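Methyltransferase domain-containing protein (Serratia marcescens, PDB 7CLU) probably transfers a methyl group from S-adenosyl-L-methionine to an oxygen of its substrate, as an O-methyltransferase of the prodigiosin pathway. Local coordinates at residues Y66-D71 with H75-H80; L110-A113 with H119-R122. One frame throughout, in Å; residues are numbered along the deposited sequence.

How the contacts relate
Contacts 1 and 2 make a pair of worked examples of how one chain can close short loops by quite different means. In contact 1 (66-71 with 75-80) two main-chain ladder bonds hold a beta-hairpin in the dimerisation domain; in contact 2 (110-113 with 119-122) a single glutamine side chain packs into the bend between two short helices of the O-methyltransferase domain. Contact 1 closes before contact 2 opens along the chain; the centres of contact 1 and contact 2 are 38 Å apart and their nearest atoms about 21 Å apart. Both reach the second subunit, and both lie away from the S-adenosyl-L-homocysteine site and from H247, the predicted proton acceptor.

Contact 1 (Y66-D71 with H75-H80)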
loop_
_atom_site.group_PDB
_atom_site.type_symbol
_atom_site.label_atom_id
_atom_site.label_comp_id
_atom_site.label_asym_id
_atom_site.label_seq_id
_atom_site.Cartn_x
_atom_site.Cartn_y
_atom_site.Cartn_z
ATOM N N TYR A 66 14.213 4.830 5.823
ATOM C CA TYR A 66 14.751 5.273 4.541
ATOM C C TYR A 66 15.751 6.408 4.697
ATOM O O TYR A 66 16.636 6.561 3.851
ATOM C CB TYR A 66 13.608 5.665 3.597
ATOM C CG TYR A 66 12.878 4.422 3.124
ATOM C CD1 TYR A 66 13.364 3.679 2.052
ATOM C CD2 TYR A 66 11.765 3.945 3.806
ATOM C CE1 TYR A 66 12.735 2.512 1.646
ATOM C CE2 TYR A 66 11.133 2.783 3.422
ATOM C CZ TYR A 66 11.619 2.067 2.337
ATOM O OH TYR A 66 10.988 0.908 1.941
ATOM N N LEU A 67 15.651 7.184 5.770
ATOM C CA LEU A 67 16.618 8.225 6.060
ATOM C C LEU A 67 17.138 8.046 7.476
ATOM O O LEU A 67 16.467 7.454 8.331
ATOM C CB LEU A 67 16.007 9.618 5.919
ATOM C CG LEU A 67 15.485 10.060 4.556
ATOM C CD1 LEU A 67 14.770 11.392 4.688
ATOM C CD2 LEU A 67 16.646 10.139 3.522
ATOM N N ASP A 68 18.351 8.543 7.697
ATOM C CA ASP A 68 18.929 8.724 9.017
ATOM C C ASP A 68 18.669 10.152 9.481
ATOM O O ASP A 68 18.472 11.070 8.679
ATOM C CB ASP A 68 20.444 8.461 9.000
ATOM C CG ASP A 68 20.795 7.021 8.684
ATOM O OD1 ASP A 68 20.072 6.107 9.136
ATOM O OD2 ASP A 68 21.792 6.796 7.969
ATOM N N GLN A 69 18.687 10.342 10.798
ATOM C CA GLN A 69 18.612 11.680 11.362
ATOM C C GLN A 69 19.517 11.750 12.584
ATOM O O GLN A 69 19.364 10.966 13.520
ATOM C CB GLN A 69 17.168 12.048 11.715
ATOM C CG GLN A 69 16.943 13.497 12.135
ATOM C CD GLN A 69 17.006 13.680 13.647
ATOM O OE1 GLN A 69 18.010 14.127 14.204
ATOM N NE2 GLN A 69 15.920 13.304 14.318
ATOM N N ARG A 70 20.464 12.675 12.573
ATOM C CA ARG A 70 21.339 12.873 13.723
ATOM C C ARG A 70 21.342 14.353 14.048
ATOM O O ARG A 70 21.640 15.178 13.177
ATOM C CB ARG A 70 22.764 12.354 13.472
ATOM C CG ARG A 70 23.338 12.698 12.106
ATOM C CD ARG A 70 24.865 12.580 12.024
ATOM N NE ARG A 70 25.324 13.299 10.838
ATOM C CZ ARG A 70 25.973 14.462 10.859
ATOM N NH1 ARG A 70 26.286 15.034 12.011
ATOM N NH2 ARG A 70 26.322 15.050 9.716
ATOM N N ASP A 71 20.967 14.684 15.286
ATOM C CA ASP A 71 20.988 16.064 15.777
ATOM C C ASP A 71 20.201 16.991 14.859
ATOM O O ASP A 71 20.605 18.122 14.597
ATOM C CB ASP A 71 22.425 16.588 15.949
ATOM C CG ASP A 71 23.359 15.567 16.560
ATOM O OD1 ASP A 71 23.000 14.952 17.592
ATOM O OD2 ASP A 71 24.463 15.367 15.999
ATOM N N HIS A 75 19.967 12.475 6.811
ATOM C CA HIS A 75 21.069 11.894 6.066
ATOM C C HIS A 75 20.550 10.772 5.176
ATOM O O HIS A 75 19.833 9.881 5.643
ATOM C CB HIS A 75 22.157 11.374 7.023
ATOM C CG HIS A 75 23.149 10.473 6.365
ATOM N ND1 HIS A 75 24.122 10.941 5.509
ATOM C CD2 HIS A 75 23.319 9.131 6.438
ATOM C CE1 HIS A 75 24.837 9.924 5.064
ATOM N NE2 HIS A 75 24.380 8.816 5.622
ATOM N N LEU A 76 20.923 10.818 3.902
ATOM C CA LEU A 76 20.614 9.724 2.982
ATOM C C LEU A 76 21.591 8.567 3.166
ATOM O O LEU A 76 22.791 8.735 2.916
ATOM C CB LEU A 76 20.656 10.216 1.545
ATOM C CG LEU A 76 20.384 9.154 0.488
ATOM C CD1 LEU A 76 18.950 8.620 0.626
ATOM C CD2 LEU A 76 20.604 9.728 -0.912
ATOM N N PRO A 77 21.135 7.390 3.589
ATOM C CA PRO A 77 22.056 6.258 3.756
ATOM C C PRO A 77 22.698 5.860 2.432
ATOM O O PRO A 77 22.061 5.891 1.376
ATOM C CB PRO A 77 21.153 5.143 4.300
ATOM C CG PRO A 77 20.028 5.887 4.988
ATOM C CD PRO A 77 19.794 7.100 4.125
ATOM N N ALA A 78 23.974 5.465 2.511
ATOM C CA ALA A 78 24.738 5.153 1.306
ATOM C C ALA A 78 24.088 4.032 0.516
ATOM O O ALA A 78 23.984 4.106 -0.712
ATOM C CB ALA A 78 26.179 4.782 1.676
ATOM N N ALA A 79 23.638 2.988 1.201
ATOM C CA ALA A 79 23.075 1.844 0.503
ATOM C C ALA A 79 21.697 2.110 -0.086
ATOM O O ALA A 79 21.176 1.235 -0.783
ATOM C CB ALA A 79 23.013 0.635 1.437
ATOM N N HIS A 80 21.101 3.283 0.150
ATOM C CA HIS A 80 19.832 3.646 -0.468
ATOM C C HIS A 80 20.003 4.525 -1.695
ATOM O O HIS A 80 19.014 4.786 -2.390
ATOM C CB HIS A 80 18.930 4.389 0.535
ATOM C CG HIS A 80 18.627 3.606 1.770
ATOM N ND1 HIS A 80 17.957 4.149 2.843
ATOM C CD2 HIS A 80 18.894 2.322 2.104
ATOM C CE1 HIS A 80 17.841 3.240 3.795
ATOM N NE2 HIS A 80 18.402 2.122 3.373
#
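H75 and D68 bury more of their surface in this contact than the other residues do, and form an antiparallel hydrogen-bonded pair in which each main chain serves the other. D68 N gives its proton to H75 O at 2.9 Å, with the donor lying in the carbonyl plane; in the return bond, H75 N to D68 O at 2.8 Å, the donor stands above the carbonyl plane of D68. Their side chains leave the same face of the hairpin and lie side by side, with carboxylate and imidazole only 10° from coplanar. H75 CG stands anti to its own backbone N (chi1 166°), which brings ring atom H75 CD2 edge-on to D68 OD2 at 3.2 Å. This is a C-H edge meeting a carboxylate oxygen; ND1 of the same ring is hydrogen-bonded to the D37 carboxylate. A negative carboxylate at this edge would probably favour a protonated ring.

Beyond the pair, Y66 O receives H80 ND1 at 2.9 Å. The oxygen lies in the imidazole plane, whereas the donor stands 36° above the carbonyl plane. P77 CD is 3.2 Å from Y66 O, P77 CG lies beside D68 OD2, and P77 CB sits over one face of the H80 ring, toward its rim.

On the buried side L67 CD2 meets L76 CD1, and both leucines pack on L33. Y66 OH and H80 NE2 are hydrogen-bonded to Q11 and L3 of the second subunit. The hairpin of strands 68-70 and 73-75 thus follows helix 51-63, whose L58 and L61 touch L67, and leads into helix 81-84, whose R81 and L84 touch L76, as in the wing of a winged-helix domain.

Contact 2 (L110-A113 with H119-R122); sequences LKTA and HQRR
A113 and Q120 meet where helix 110-116, which runs on past A113, is followed by a bend into helix 121-125, and A113 CA and H119 CA lie 5.9 Å apart across that bend. The contact itself is made almost wholly by one side chain, that of Q120. This residue occupies the N-cap position of the second helix and directs its CB toward the first. With CG anti to its carbonyl carbon (chi1 -63°) and a further bend at chi2 (-59°), the chain folds so that its amide lies against T112 and A113.

The two ends of that amide meet different neighbours. Q120 OE1 approaches the methyl of T112, 3.3 Å from T112 CG2, and is also 3.5 Å from T112 CB; the two side chains cross at about a right angle. On the other side of CD, Q120 NE2 sits 3.5 Å from A113 CA. The aliphatic part of the glutamine is used as well, Q120 CG lying 3.9 Å from A113 CB. These are van der Waals contacts, and the hydrogen bonds of the buried amide run to residues close by in the sequence: NE2 gives to A118 O, while OE1 pairs with T123 OG1 in the first turn of helix 121-125. Held at both ends, the amide should have little freedom to flip.

H119 secures the start of that helix differently, since H119 ND1 accepts R121 N at 3.0 Å. R121 NH2 lies above the imidazole, offset toward its rim, and H119 ND1 lies over the centre of the guanidinium. R121 is in turn anchored by a salt bridge to D300.

Helix 286-298 packs on A113 through L296 and V297, and the backbone of V297 is hydrogen-bonded to that of Q120. The result is a short connection between two helices, with Q120 as N-cap of the second, part of the helical region that precedes the Rossmann-like sheet of this methyltransferase.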
loop_
_atom_site.group_PDB
_atom_site.type_symbol
_atom_site.label_atom_id
_atom_site.label_comp_id
_atom_site.label_asym_id
_atom_site.label_seq_id
_atom_site.Cartn_x
_atom_site.Cartn_y
_atom_site.Cartn_z
ATOM N N LEU A 110 -10.754 -1.912 -6.254
ATOM C CA LEU A 110 -10.593 -3.363 -6.309
ATOM C C LEU A 110 -11.912 -4.086 -6.049
ATOM O O LEU A 110 -12.203 -5.106 -6.693
ATOM C CB LEU A 110 -9.533 -3.823 -5.307
ATOM C CG LEU A 110 -9.367 -5.351 -5.196
ATOM C CD1 LEU A 110 -8.860 -5.932 -6.513
ATOM C CD2 LEU A 110 -8.437 -5.728 -4.044
ATOM N N LYS A 111 -12.702 -3.596 -5.081
ATOM C CA LYS A 111 -13.951 -4.267 -4.732
ATOM C C LYS A 111 -14.828 -4.433 -5.962
ATOM O O LYS A 111 -15.376 -5.514 -6.207
ATOM C CB LYS A 111 -14.690 -3.481 -3.644
ATOM C CG LYS A 111 -16.198 -3.806 -3.529
ATOM C CD LYS A 111 -16.866 -2.978 -2.432
ATOM C CE LYS A 111 -18.337 -2.704 -2.742
ATOM N NZ LYS A 111 -19.047 -2.050 -1.596
ATOM N N THR A 112 -14.930 -3.379 -6.773
ATOM C CA THR A 112 -15.788 -3.436 -7.952
ATOM C C THR A 112 -15.160 -4.289 -9.049
ATOM O O THR A 112 -15.883 -4.938 -9.823
ATOM C CB THR A 112 -16.074 -2.010 -8.435
ATOM O OG1 THR A 112 -16.734 -1.294 -7.389
ATOM C CG2 THR A 112 -16.960 -2.007 -9.688
ATOM N N ALA A 113 -13.823 -4.311 -9.129
ATOM C CA ALA A 113 -13.154 -5.165 -10.109
ATOM C C ALA A 113 -13.406 -6.634 -9.809
ATOM O O ALA A 113 -13.553 -7.448 -10.725
ATOM C CB ALA A 113 -11.644 -4.882 -10.140
ATOM N N HIS A 119 -11.548 -4.604 -15.502
ATOM C CA HIS A 119 -10.712 -3.458 -15.169
ATOM C C HIS A 119 -11.574 -2.280 -14.718
ATOM O O HIS A 119 -12.769 -2.198 -15.006
ATOM C CB HIS A 119 -9.859 -3.050 -16.371
ATOM C CG HIS A 119 -10.652 -2.422 -17.479
ATOM N ND1 HIS A 119 -10.953 -1.077 -17.510
ATOM C CD2 HIS A 119 -11.216 -2.959 -18.590
ATOM C CE1 HIS A 119 -11.669 -0.810 -18.589
ATOM N NE2 HIS A 119 -11.851 -1.936 -19.257
ATOM N N GLN A 120 -10.949 -1.353 -13.992
ATOM C CA GLN A 120 -11.651 -0.165 -13.525
ATOM C C GLN A 120 -11.163 1.103 -14.221
ATOM O O GLN A 120 -11.327 2.198 -13.681
ATOM C CB GLN A 120 -11.526 -0.040 -12.004
ATOM C CG GLN A 120 -12.174 -1.208 -11.241
ATOM C CD GLN A 120 -13.653 -1.358 -11.536
ATOM O OE1 GLN A 120 -14.455 -0.501 -11.148
ATOM N NE2 GLN A 120 -14.031 -2.454 -12.207
ATOM N N ARG A 121 -10.582 0.982 -15.422
ATOM C CA ARG A 121 -10.070 2.174 -16.096
ATOM C C ARG A 121 -11.195 3.141 -16.476
ATOM O O ARG A 121 -10.981 4.360 -16.478
ATOM C CB ARG A 121 -9.257 1.777 -17.328
ATOM C CG ARG A 121 -8.020 0.913 -17.018
ATOM C CD ARG A 121 -7.190 0.616 -18.260
ATOM N NE ARG A 121 -8.014 0.218 -19.401
ATOM C CZ ARG A 121 -8.291 -1.038 -19.751
ATOM N NH1 ARG A 121 -7.812 -2.057 -19.051
ATOM N NH2 ARG A 121 -9.055 -1.279 -20.817
ATOM N N ARG A 122 -12.390 2.627 -16.792
ATOM C CA ARG A 122 -13.519 3.494 -17.131
ATOM C C ARG A 122 -14.019 4.232 -15.900
ATOM O O ARG A 122 -14.087 5.464 -15.880
ATOM C CB ARG A 122 -14.662 2.676 -17.742
ATOM C CG ARG A 122 -14.334 1.904 -19.009
ATOM C CD ARG A 122 -15.619 1.379 -19.663
ATOM N NE ARG A 122 -15.504 -0.021 -20.070
ATOM C CZ ARG A 122 -14.973 -0.423 -21.222
ATOM N NH1 ARG A 122 -14.505 0.470 -22.084
ATOM N NH2 ARG A 122 -14.907 -1.718 -21.516
#